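Local coordinates for isochorismatase family protein family (Burkholderia thailandensis, PDB 3TXY), which is of unknown function but belongs to the isochorismatase family of cysteine hydrolases and probably acts as a hydrolase, at residues A[138-143]-A[175-180]. Numbering follows the deposited sequence.
Sequences IGVEST and QIFPKL
Phe-177 reaches from helix 166-180 to helix 136-149 and meets Glu-141 with the rim of its ring, a worked example of how one large side chain can join two helices packed beside the parallel sheet of the isochorismatase fold. The segments run at 30° to each other with axes 11.3 Å apart, and no hydrogen bond crosses between them. Phe-177 has CG anti to its own carbonyl carbon (chi1 -66°), which brings the far end of the ring closer to helix 136-149. There CE1 lies 3.8 Å from Glu-141 CB, which sits at the edge in the plane of the ring; CG of the same glutamate also approaches this edge. CZ of Phe-177 also lies 4.2 Å from CG1 of Val-140, which comes at the ring obliquely, an apolar contact continued by the packing of Phe-177 on Val-156 and of Val-140 on Val-161 in strand 153-162.

Glu-141 thus contributes its methylene groups to the apolar layer, while its extended chain carries the carboxylate past the ring, the two planes 77° apart. The buried charge is answered by a salt bridge from OE2 to Arg-145, one turn further along the helix, close to the second subunit, whose Glu-141 packs against this one. Ile-176 crosses the glutamate at about a right angle, its methyl CG2 lying 3.7 Å from Glu-141 OE2.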
# COMPACT_ATOMS: atom_id res chain seq x y z
N ILE A 138 5.66 -6.53 -1.46
CA ILE A 138 4.89 -6.77 -0.25
C ILE A 138 5.33 -5.77 0.82
O ILE A 138 4.84 -4.65 0.83
CB ILE A 138 5.00 -8.26 0.18
CG1 ILE A 138 4.52 -9.18 -0.95
CG2 ILE A 138 4.28 -8.51 1.49
CD1 ILE A 138 3.06 -9.02 -1.38
N GLY A 139 6.30 -6.13 1.66
CA GLY A 139 6.75 -5.24 2.73
C GLY A 139 7.39 -3.96 2.22
O GLY A 139 7.17 -2.88 2.78
N VAL A 140 8.20 -4.07 1.16
CA VAL A 140 8.83 -2.89 0.58
C VAL A 140 7.76 -1.95 0.02
O VAL A 140 7.69 -0.78 0.39
CB VAL A 140 9.86 -3.26 -0.50
CG1 VAL A 140 10.33 -1.99 -1.23
CG2 VAL A 140 11.01 -4.05 0.13
N GLU A 141 6.89 -2.48 -0.84
CA GLU A 141 5.90 -1.63 -1.51
C GLU A 141 4.90 -1.00 -0.54
O GLU A 141 4.55 0.17 -0.67
CB GLU A 141 5.16 -2.42 -2.58
CG GLU A 141 4.09 -1.58 -3.30
CD GLU A 141 3.63 -2.21 -4.59
OE1 GLU A 141 4.38 -3.06 -5.14
OE2 GLU A 141 2.53 -1.85 -5.06
N SER A 142 4.40 -1.78 0.43
CA SER A 142 3.46 -1.24 1.42
C SER A 142 4.09 -0.10 2.22
O SER A 142 3.43 0.92 2.50
CB SER A 142 2.96 -2.33 2.36
OG SER A 142 1.97 -3.14 1.75
N THR A 143 5.36 -0.26 2.58
CA THR A 143 6.07 0.80 3.28
C THR A 143 6.24 2.02 2.37
O THR A 143 6.05 3.16 2.81
CB THR A 143 7.46 0.29 3.76
OG1 THR A 143 7.28 -0.88 4.59
CG2 THR A 143 8.20 1.38 4.53
N GLN A 175 5.84 0.26 -12.90
CA GLN A 175 4.42 0.66 -12.93
C GLN A 175 3.94 1.37 -11.65
O GLN A 175 2.98 2.12 -11.71
CB GLN A 175 3.50 -0.54 -13.20
CG GLN A 175 3.79 -1.29 -14.50
CD GLN A 175 3.56 -0.46 -15.74
OE1 GLN A 175 2.52 0.17 -15.91
NE2 GLN A 175 4.54 -0.48 -16.64
N ILE A 176 4.60 1.12 -10.52
CA ILE A 176 4.18 1.68 -9.23
C ILE A 176 5.17 2.66 -8.66
O ILE A 176 4.82 3.78 -8.40
CB ILE A 176 3.93 0.59 -8.16
CG1 ILE A 176 2.96 -0.48 -8.66
CG2 ILE A 176 3.40 1.25 -6.88
CD1 ILE A 176 1.58 0.03 -9.03
N PHE A 177 6.39 2.22 -8.41
CA PHE A 177 7.34 3.05 -7.67
C PHE A 177 7.65 4.40 -8.33
O PHE A 177 7.79 5.39 -7.61
CB PHE A 177 8.62 2.28 -7.40
CG PHE A 177 8.45 1.11 -6.47
CD1 PHE A 177 7.36 0.99 -5.62
CD2 PHE A 177 9.45 0.15 -6.40
CE1 PHE A 177 7.25 -0.10 -4.76
CE2 PHE A 177 9.35 -0.93 -5.55
CZ PHE A 177 8.25 -1.05 -4.72
N PRO A 178 7.76 4.45 -9.67
CA PRO A 178 8.01 5.76 -10.31
C PRO A 178 6.92 6.79 -10.03
O PRO A 178 7.17 7.99 -10.15
CB PRO A 178 8.09 5.43 -11.80
CG PRO A 178 8.47 3.99 -11.85
CD PRO A 178 7.75 3.37 -10.68
N LYS A 179 5.71 6.34 -9.67
CA LYS A 179 4.61 7.24 -9.36
C LYS A 179 4.57 7.77 -7.91
O LYS A 179 3.87 8.78 -7.63
CB LYS A 179 3.27 6.58 -9.69
CG LYS A 179 3.18 6.15 -11.13
CD LYS A 179 2.02 5.22 -11.37
CE LYS A 179 1.76 5.02 -12.87
NZ LYS A 179 1.13 3.71 -13.18
N LEU A 180 5.31 7.11 -7.02
CA LEU A 180 5.33 7.46 -5.61
C LEU A 180 6.73 7.86 -5.15
O LEU A 180 6.92 8.26 -4.01
CB LEU A 180 4.71 6.33 -4.76
CG LEU A 180 5.34 4.95 -4.81
CD1 LEU A 180 6.79 4.94 -4.32
CD2 LEU A 180 4.52 3.91 -4.02